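Local coordinates for protein capsid (Human calicivirus NLV/Boxer/2001/US, PDB 4RDL) that forms the protruding (P) domain of the norovirus capsid, which binds fucosylated histo-blood group antigens such as the Lewis y tetrasaccharide, at residues Ala71-Asn79 against Phe163-Leu172; Asp142-Gly150 against Pro189-Ser199. All blocks are in the same frame, centred on the assembly; numbering follows the deposited sequence.

Contact 1 of 2, residues Ala71-Asn79 against Phe163-Leu172; sequences ARMRGRIFN and FVGKEVVLEL
Arg72-Arg76 and Glu167-Glu171 pair within strands 72-80 and 167-177, inner neighbours in one of the antiparallel sheets of the P domain. Met73 faces Leu170 and Gly75 faces Val168 as hydrogen-bonded pairs, with Leu170 N 2.8 Å from Met73 O. The alternate residues, Arg72, Arg74 and Arg76 with Glu171, Val169 and Glu167, share one face. Arg74, extended with CG anti to the backbone N (chi1 180°), reaches diagonally past its partner Val169 and grips Glu167, the partner of Arg76, side-on: NE lies 2.7 Å from OE2, and NH2 3.1 Å from OE1. Both oxygens are met from above the carboxylate plane, the two planes 63° apart. Arg72 lays its guanidinium flat over the Glu171 carboxylate (planes 16° apart), a salt bridge of charges without a directed N-H. Arg76 sends NH1 to Gly165 O (2.9 Å) in the type II turn Phe163-Lys166, whose Gly165 N binds Ile77 O. At the start of the turn, Ile77 CD1 packs 3.7 Å from Phe163 CB. Glu171 OE1 also forms a salt bridge to Arg72 of the second subunit, where the two Glu171 carboxylates come close. The stacked arginines probably offset repulsion between these carboxylates across the dimer interface.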
loop_
_atom_site.group_PDB
_atom_site.type_symbol
_atom_site.label_atom_id
_atom_site.label_comp_id
_atom_site.label_asym_id
_atom_site.label_seq_id
_atom_site.Cartn_x
_atom_site.Cartn_y
_atom_site.Cartn_z
ATOM N N ALA A 71 6.615 -5.131 -3.187
ATOM C CA ALA A 71 6.556 -6.247 -4.132
ATOM C C ALA A 71 6.183 -5.803 -5.540
ATOM O O ALA A 71 5.499 -6.512 -6.269
ATOM C CB ALA A 71 5.614 -7.346 -3.624
ATOM N N ARG A 72 6.656 -4.621 -5.912
ATOM C CA ARG A 72 6.458 -4.099 -7.258
ATOM C C ARG A 72 7.789 -3.935 -7.967
ATOM O O ARG A 72 8.845 -3.947 -7.326
ATOM C CB ARG A 72 5.699 -2.770 -7.210
ATOM C CG ARG A 72 4.264 -2.940 -6.717
ATOM C CD ARG A 72 3.488 -1.637 -6.723
ATOM N NE ARG A 72 2.180 -1.790 -6.091
ATOM C CZ ARG A 72 1.021 -1.798 -6.743
ATOM N NH1 ARG A 72 0.995 -1.673 -8.063
ATOM N NH2 ARG A 72 -0.119 -1.931 -6.071
ATOM N N MET A 73 7.721 -3.801 -9.289
ATOM C CA MET A 73 8.881 -3.514 -10.126
ATOM C C MET A 73 8.496 -2.475 -11.160
ATOM O O MET A 73 7.312 -2.260 -11.440
ATOM C CB MET A 73 9.349 -4.764 -10.873
ATOM C CG MET A 73 9.570 -5.999 -10.017
ATOM S SD MET A 73 9.945 -7.387 -11.126
ATOM C CE MET A 73 9.934 -8.765 -9.980
ATOM N N ARG A 74 9.509 -1.855 -11.751
ATOM C CA ARG A 74 9.300 -0.943 -12.864
ATOM C C ARG A 74 10.460 -1.075 -13.829
ATOM O O ARG A 74 11.601 -1.274 -13.418
ATOM C CB ARG A 74 9.188 0.506 -12.380
ATOM C CG ARG A 74 8.976 1.518 -13.508
ATOM C CD ARG A 74 8.557 2.877 -12.959
ATOM N NE ARG A 74 8.403 3.861 -14.029
ATOM C CZ ARG A 74 7.667 4.960 -13.937
ATOM N NH1 ARG A 74 7.005 5.224 -12.816
ATOM N NH2 ARG A 74 7.588 5.793 -14.972
ATOM N N GLY A 75 10.173 -0.956 -15.117
ATOM C CA GLY A 75 11.251 -0.838 -16.081
ATOM C C GLY A 75 10.790 -1.018 -17.504
ATOM O O GLY A 75 9.591 -1.049 -17.788
ATOM N N ARG A 76 11.759 -1.146 -18.404
ATOM C CA ARG A 76 11.470 -1.230 -19.829
ATOM C C ARG A 76 11.643 -2.661 -20.290
ATOM O O ARG A 76 12.673 -3.283 -20.042
ATOM C CB ARG A 76 12.384 -0.299 -20.624
ATOM C CG ARG A 76 11.894 -0.041 -22.044
ATOM C CD ARG A 76 12.668 1.118 -22.704
ATOM N NE ARG A 76 12.582 2.343 -21.909
ATOM C CZ ARG A 76 11.583 3.217 -21.983
ATOM N NH1 ARG A 76 10.595 3.029 -22.846
ATOM N NH2 ARG A 76 11.574 4.287 -21.198
ATOM N N ILE A 77 10.620 -3.189 -20.948
ATOM C CA ILE A 77 10.685 -4.551 -21.465
ATOM C C ILE A 77 11.577 -4.592 -22.702
ATOM O O ILE A 77 11.484 -3.731 -23.582
ATOM C CB ILE A 77 9.272 -5.102 -21.759
ATOM C CG1 ILE A 77 8.541 -5.331 -20.428
ATOM C CG2 ILE A 77 9.342 -6.402 -22.559
ATOM C CD1 ILE A 77 7.084 -5.748 -20.562
ATOM N N PHE A 78 12.453 -5.590 -22.755
ATOM C CA PHE A 78 13.333 -5.779 -23.899
ATOM C C PHE A 78 13.250 -7.187 -24.454
ATOM O O PHE A 78 12.715 -8.092 -23.819
ATOM C CB PHE A 78 14.784 -5.436 -23.536
ATOM C CG PHE A 78 15.408 -6.353 -22.504
ATOM C CD1 PHE A 78 15.920 -7.596 -22.865
ATOM C CD2 PHE A 78 15.532 -5.943 -21.181
ATOM C CE1 PHE A 78 16.515 -8.420 -21.922
ATOM C CE2 PHE A 78 16.130 -6.749 -20.239
ATOM C CZ PHE A 78 16.620 -7.995 -20.604
ATOM N N ASN A 79 13.787 -7.356 -25.654
ATOM C CA ASN A 79 13.904 -8.655 -26.289
ATOM C C ASN A 79 15.265 -8.679 -26.947
ATOM O O ASN A 79 15.550 -7.877 -27.836
ATOM C CB ASN A 79 12.794 -8.850 -27.331
ATOM C CG ASN A 79 12.926 -10.150 -28.101
ATOM O OD1 ASN A 79 13.176 -11.207 -27.529
ATOM N ND2 ASN A 79 12.739 -10.077 -29.408
ATOM N N PHE A 163 4.841 -5.118 -26.025
ATOM C CA PHE A 163 5.398 -4.324 -24.930
ATOM C C PHE A 163 6.895 -4.078 -25.039
ATOM O O PHE A 163 7.465 -3.334 -24.241
ATOM C CB PHE A 163 5.080 -4.976 -23.579
ATOM C CG PHE A 163 3.613 -5.100 -23.308
ATOM C CD1 PHE A 163 2.854 -3.972 -23.033
ATOM C CD2 PHE A 163 2.989 -6.335 -23.338
ATOM C CE1 PHE A 163 1.500 -4.064 -22.788
ATOM C CE2 PHE A 163 1.628 -6.443 -23.091
ATOM C CZ PHE A 163 0.883 -5.309 -22.818
ATOM N N VAL A 164 7.539 -4.692 -26.023
ATOM C CA VAL A 164 8.971 -4.487 -26.195
ATOM C C VAL A 164 9.236 -3.014 -26.482
ATOM O O VAL A 164 8.634 -2.424 -27.379
ATOM C CB VAL A 164 9.560 -5.384 -27.301
ATOM C CG1 VAL A 164 10.999 -4.994 -27.592
ATOM C CG2 VAL A 164 9.472 -6.848 -26.880
ATOM N N GLY A 165 10.126 -2.427 -25.688
ATOM C CA GLY A 165 10.445 -1.017 -25.796
ATOM C C GLY A 165 9.596 -0.126 -24.910
ATOM O O GLY A 165 9.852 1.072 -24.826
ATOM N N LYS A 166 8.593 -0.703 -24.247
ATOM C CA LYS A 166 7.668 0.078 -23.430
ATOM C C LYS A 166 8.009 -0.005 -21.947
ATOM O O LYS A 166 8.438 -1.052 -21.459
ATOM C CB LYS A 166 6.227 -0.407 -23.609
ATOM C CG LYS A 166 5.769 -0.568 -25.046
ATOM C CD LYS A 166 5.692 0.745 -25.766
ATOM C CE LYS A 166 4.966 0.568 -27.104
ATOM N NZ LYS A 166 5.090 1.759 -27.977
ATOM N N GLU A 167 7.802 1.100 -21.238
ATOM C CA GLU A 167 7.984 1.118 -19.793
ATOM C C GLU A 167 6.724 0.628 -19.100
ATOM O O GLU A 167 5.611 1.054 -19.421
ATOM C CB GLU A 167 8.339 2.512 -19.281
ATOM C CG GLU A 167 8.936 2.473 -17.882
ATOM C CD GLU A 167 9.159 3.834 -17.273
ATOM O OE1 GLU A 167 8.548 4.812 -17.743
ATOM O OE2 GLU A 167 9.946 3.922 -16.304
ATOM N N VAL A 168 6.912 -0.286 -18.158
ATOM C CA VAL A 168 5.787 -0.851 -17.415
ATOM C C VAL A 168 6.044 -0.813 -15.917
ATOM O O VAL A 168 7.190 -0.739 -15.473
ATOM C CB VAL A 168 5.488 -2.320 -17.845
ATOM C CG1 VAL A 168 5.162 -2.402 -19.341
ATOM C CG2 VAL A 168 6.646 -3.263 -17.483
ATOM N N VAL A 169 4.961 -0.847 -15.146
ATOM C CA VAL A 169 5.046 -1.158 -13.728
ATOM C C VAL A 169 4.429 -2.532 -13.503
ATOM O O VAL A 169 3.394 -2.875 -14.102
ATOM C CB VAL A 169 4.378 -0.080 -12.853
ATOM C CG1 VAL A 169 5.191 1.200 -12.882
ATOM C CG2 VAL A 169 2.963 0.185 -13.287
ATOM N N LEU A 170 5.100 -3.334 -12.683
ATOM C CA LEU A 170 4.690 -4.708 -12.429
ATOM C C LEU A 170 4.346 -4.870 -10.961
ATOM O O LEU A 170 4.975 -4.261 -10.092
ATOM C CB LEU A 170 5.811 -5.678 -12.805
ATOM C CG LEU A 170 6.368 -5.567 -14.233
ATOM C CD1 LEU A 170 7.713 -4.842 -14.227
ATOM C CD2 LEU A 170 6.517 -6.951 -14.824
ATOM N N GLU A 171 3.333 -5.687 -10.690
ATOM C CA GLU A 171 2.948 -5.989 -9.319
ATOM C C GLU A 171 2.876 -7.496 -9.129
ATOM O O GLU A 171 2.505 -8.237 -10.039
ATOM C CB GLU A 171 1.609 -5.356 -8.965
ATOM C CG GLU A 171 1.341 -5.420 -7.466
ATOM C CD GLU A 171 -0.106 -5.197 -7.105
ATOM O OE1 GLU A 171 -0.436 -5.376 -5.907
ATOM O OE2 GLU A 171 -0.902 -4.841 -8.005
ATOM N N LEU A 172 3.236 -7.949 -7.937
ATOM C CA LEU A 172 3.222 -9.367 -7.624
ATOM C C LEU A 172 1.797 -9.854 -7.373
ATOM O O LEU A 172 1.186 -9.521 -6.360
ATOM C CB LEU A 172 4.100 -9.632 -6.399
ATOM C CG LEU A 172 4.250 -11.111 -6.039
ATOM C CD1 LEU A 172 4.929 -11.886 -7.171
ATOM C CD2 LEU A 172 5.034 -11.253 -4.738
HETATM O O HOH W 1 -3.144 -2.929 -6.403
HETATM O O HOH W 2 3.328 -1.784 -9.922
#

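Contact 2 of 2, residues Asp142-Gly150 against Pro189-Ser199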
loop_
_atom_site.group_PDB
_atom_site.type_symbol
_atom_site.label_atom_id
_atom_site.label_comp_id
_atom_site.label_asym_id
_atom_site.label_seq_id
_atom_site.Cartn_x
_atom_site.Cartn_y
_atom_site.Cartn_z
ATOM N N ASP A 142 18.366 -18.496 -11.356
ATOM C CA ASP A 142 19.205 -18.577 -12.561
ATOM C C ASP A 142 20.008 -17.296 -12.780
ATOM O O ASP A 142 19.658 -16.234 -12.262
ATOM C CB ASP A 142 18.400 -18.938 -13.821
ATOM C CG ASP A 142 17.829 -20.340 -13.771
ATOM O OD1 ASP A 142 18.377 -21.201 -13.042
ATOM O OD2 ASP A 142 16.831 -20.585 -14.473
ATOM N N ALA A 143 21.089 -17.407 -13.544
ATOM C CA ALA A 143 22.001 -16.286 -13.751
ATOM C C ALA A 143 21.303 -15.090 -14.396
ATOM O O ALA A 143 21.739 -13.950 -14.237
ATOM C CB ALA A 143 23.192 -16.723 -14.586
ATOM N N THR A 144 20.223 -15.361 -15.128
ATOM C CA THR A 144 19.465 -14.313 -15.804
ATOM C C THR A 144 18.564 -13.519 -14.850
ATOM O O THR A 144 17.949 -12.530 -15.247
ATOM C CB THR A 144 18.628 -14.884 -16.952
ATOM O OG1 THR A 144 17.957 -16.073 -16.512
ATOM C CG2 THR A 144 19.529 -15.239 -18.126
ATOM N N PHE A 145 18.469 -13.957 -13.597
ATOM C CA PHE A 145 17.850 -13.140 -12.559
ATOM C C PHE A 145 18.965 -12.290 -11.955
ATOM O O PHE A 145 19.751 -12.771 -11.140
ATOM C CB PHE A 145 17.171 -14.023 -11.500
ATOM C CG PHE A 145 16.574 -13.256 -10.347
ATOM C CD1 PHE A 145 15.414 -12.510 -10.514
ATOM C CD2 PHE A 145 17.169 -13.286 -9.094
ATOM C CE1 PHE A 145 14.860 -11.802 -9.450
ATOM C CE2 PHE A 145 16.621 -12.585 -8.026
ATOM C CZ PHE A 145 15.465 -11.838 -8.204
ATOM N N ALA A 146 19.052 -11.031 -12.385
ATOM C CA ALA A 146 20.179 -10.185 -12.017
ATOM C C ALA A 146 19.737 -8.756 -11.666
ATOM O O ALA A 146 20.275 -7.781 -12.201
ATOM C CB ALA A 146 21.220 -10.169 -13.154
ATOM N N PRO A 147 18.763 -8.621 -10.753
ATOM C CA PRO A 147 18.212 -7.280 -10.514
ATOM C C PRO A 147 19.257 -6.280 -10.005
ATOM O O PRO A 147 19.164 -5.094 -10.308
ATOM C CB PRO A 147 17.117 -7.528 -9.465
ATOM C CG PRO A 147 17.517 -8.829 -8.788
ATOM C CD PRO A 147 18.107 -9.648 -9.924
ATOM N N HIS A 148 20.246 -6.759 -9.256
ATOM C CA HIS A 148 21.310 -5.895 -8.753
ATOM C C HIS A 148 22.123 -5.319 -9.912
ATOM O O HIS A 148 22.710 -4.239 -9.792
ATOM C CB HIS A 148 22.220 -6.688 -7.813
ATOM C CG HIS A 148 23.241 -5.858 -7.097
ATOM N ND1 HIS A 148 22.904 -4.775 -6.313
ATOM C CD2 HIS A 148 24.586 -5.976 -7.017
ATOM C CE1 HIS A 148 23.999 -4.254 -5.791
ATOM N NE2 HIS A 148 25.035 -4.963 -6.202
ATOM N N LEU A 149 22.165 -6.055 -11.022
ATOM C CA LEU A 149 22.860 -5.619 -12.236
ATOM C C LEU A 149 21.932 -4.811 -13.137
ATOM O O LEU A 149 22.357 -4.277 -14.159
ATOM C CB LEU A 149 23.395 -6.822 -13.019
ATOM C CG LEU A 149 24.598 -7.571 -12.451
ATOM C CD1 LEU A 149 24.292 -8.140 -11.077
ATOM C CD2 LEU A 149 25.023 -8.676 -13.404
ATOM N N GLY A 150 20.654 -4.756 -12.771
ATOM C CA GLY A 150 19.681 -3.964 -13.500
ATOM C C GLY A 150 18.732 -4.712 -14.424
ATOM O O GLY A 150 17.905 -4.073 -15.090
ATOM N N PRO A 189 16.680 -13.880 -2.288
ATOM C CA PRO A 189 16.947 -13.865 -3.735
ATOM C C PRO A 189 18.430 -13.641 -4.018
ATOM O O PRO A 189 19.082 -12.874 -3.306
ATOM C CB PRO A 189 16.118 -12.670 -4.235
ATOM C CG PRO A 189 15.036 -12.501 -3.193
ATOM C CD PRO A 189 15.706 -12.850 -1.889
ATOM N N ASN A 190 18.951 -14.292 -5.056
ATOM C CA ASN A 190 20.333 -14.086 -5.480
ATOM C C ASN A 190 20.430 -12.854 -6.383
ATOM O O ASN A 190 20.604 -12.961 -7.600
ATOM C CB ASN A 190 20.851 -15.333 -6.193
ATOM C CG ASN A 190 22.342 -15.304 -6.399
ATOM O OD1 ASN A 190 23.078 -14.758 -5.582
ATOM N ND2 ASN A 190 22.801 -15.893 -7.498
ATOM N N TYR A 191 20.319 -11.676 -5.774
ATOM C CA TYR A 191 20.167 -10.427 -6.520
ATOM C C TYR A 191 21.297 -10.113 -7.495
ATOM O O TYR A 191 21.064 -9.511 -8.543
ATOM C CB TYR A 191 20.045 -9.251 -5.557
ATOM C CG TYR A 191 18.858 -9.285 -4.623
ATOM C CD1 TYR A 191 17.608 -8.818 -5.029
ATOM C CD2 TYR A 191 19.001 -9.728 -3.317
ATOM C CE1 TYR A 191 16.527 -8.827 -4.164
ATOM C CE2 TYR A 191 17.931 -9.740 -2.449
ATOM C CZ TYR A 191 16.702 -9.288 -2.871
ATOM O OH TYR A 191 15.657 -9.299 -1.987
ATOM N N GLY A 192 22.524 -10.484 -7.124
ATOM C CA GLY A 192 23.698 -10.184 -7.925
ATOM C C GLY A 192 24.103 -11.290 -8.882
ATOM O O GLY A 192 25.216 -11.278 -9.417
ATOM N N SER A 193 23.205 -12.244 -9.110
ATOM C CA SER A 193 23.470 -13.316 -10.066
ATOM C C SER A 193 24.793 -14.014 -9.715
ATOM O O SER A 193 25.079 -14.238 -8.535
ATOM C CB SER A 193 23.472 -12.754 -11.494
ATOM O OG SER A 193 23.687 -13.762 -12.467
ATOM N N ASN A 194 25.603 -14.354 -10.717
ATOM C CA ASN A 194 26.909 -14.966 -10.441
ATOM C C ASN A 194 28.051 -13.952 -10.408
ATOM O O ASN A 194 29.223 -14.328 -10.289
ATOM C CB ASN A 194 27.234 -16.073 -11.450
ATOM C CG ASN A 194 26.247 -17.228 -11.393
ATOM O OD1 ASN A 194 25.603 -17.464 -10.370
ATOM N ND2 ASN A 194 26.121 -17.954 -12.499
ATOM N N LEU A 195 27.712 -12.668 -10.494
ATOM C CA LEU A 195 28.727 -11.618 -10.598
ATOM C C LEU A 195 29.249 -11.167 -9.242
ATOM O O LEU A 195 30.460 -11.065 -9.030
ATOM C CB LEU A 195 28.191 -10.412 -11.374
ATOM C CG LEU A 195 29.151 -9.222 -11.483
ATOM C CD1 LEU A 195 30.433 -9.609 -12.231
ATOM C CD2 LEU A 195 28.469 -8.039 -12.160
ATOM N N THR A 196 28.335 -10.889 -8.324
ATOM C CA THR A 196 28.728 -10.350 -7.032
ATOM C C THR A 196 27.648 -10.588 -5.991
ATOM O O THR A 196 26.478 -10.781 -6.325
ATOM C CB THR A 196 28.989 -8.841 -7.138
ATOM O OG1 THR A 196 29.498 -8.351 -5.892
ATOM C CG2 THR A 196 27.705 -8.102 -7.490
ATOM N N GLN A 197 28.032 -10.591 -4.723
ATOM C CA GLN A 197 27.032 -10.540 -3.672
ATOM C C GLN A 197 26.489 -9.122 -3.655
ATOM O O GLN A 197 27.254 -8.156 -3.611
ATOM C CB GLN A 197 27.621 -10.891 -2.309
ATOM C CG GLN A 197 26.577 -10.925 -1.204
ATOM C CD GLN A 197 27.174 -11.207 0.159
ATOM O OE1 GLN A 197 26.694 -12.071 0.893
ATOM N NE2 GLN A 197 28.223 -10.472 0.509
ATOM N N ALA A 198 25.169 -8.993 -3.707
ATOM C CA ALA A 198 24.556 -7.679 -3.764
ATOM C C ALA A 198 25.014 -6.853 -2.576
ATOM O O ALA A 198 25.119 -7.352 -1.456
ATOM C CB ALA A 198 23.043 -7.791 -3.788
ATOM N N SER A 199 25.309 -5.584 -2.823
ATOM C CA SER A 199 25.707 -4.706 -1.736
ATOM C C SER A 199 24.487 -4.234 -0.945
ATOM O O SER A 199 23.356 -4.263 -1.439
ATOM C CB SER A 199 26.522 -3.520 -2.259
ATOM O OG SER A 199 25.923 -2.948 -3.406
HETATM O O HOH W 3 20.418 -15.054 -9.641
#
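His148 turns one face of its imidazole to Ala198, whose CA sits over the ring in a CH-pi contact, 3.8 Å from the centroid. The ring's rim meets two other residues of the 189-199 loop: Thr196 CG2 lies at the CD2 edge, and Ser199 OG 3.3 Å from CE1. A chi1 of -172° swings the imidazole away from the backbone N and onto Ala198, while its ND1 donates to Ser101 O, and Phe99 packs against it edge-to-face. The His148 backbone is held too, its N 3.0 Å from Tyr191 O and reaching it from above the carbonyl plane. Beside it, Pro147 sits between two aromatic rings: its CD lies over the centre of the Phe145 ring, and its CG touches the Tyr191 ring at the edge, 3.8 Å from CD1. Phe145 in turn presents its own edge to Pro189, CE2 to CB 3.8 Å. Farther along, Ser193 OG donates to Ala143 O at 2.6 Å, in the carbonyl plane and on a lone pair. Leu149 CD2 and Leu195 CD2 meet at 3.7 Å, the two side chains slanting across one another. Proline and aromatic carbons thus pack on one side of the contact, while the two direct hydrogen bonds fix the loop to the Ala143 turn and to the 3-10 segment 147-149, and the Ser101 bond and the Ala198 and Phe99 contacts probably fix the rotation of the imidazole.

Contacts 1 and 2 belong to the same sheet: contact 1 joins two inner strands, whereas contact 2 lays a loop against the weak edge strand about 145-146 and the 3-10 segment after it, with strands 83-89 and 151-154 between. Their centres are 18 Å apart and their nearest atoms about 6 Å. Along the chain their segments alternate. Strand 167-177 runs on from contact 1 into the glycan pocket that includes Trp174, Ser176 and Asn177. Side chains of Phe163 and Leu172 lie about 10 Å from a bound fucose and 11 Å from a bound galactose, respectively; the side chain of Phe145 is about 14 Å from a bound galactose. Only contact 1 reaches the second subunit.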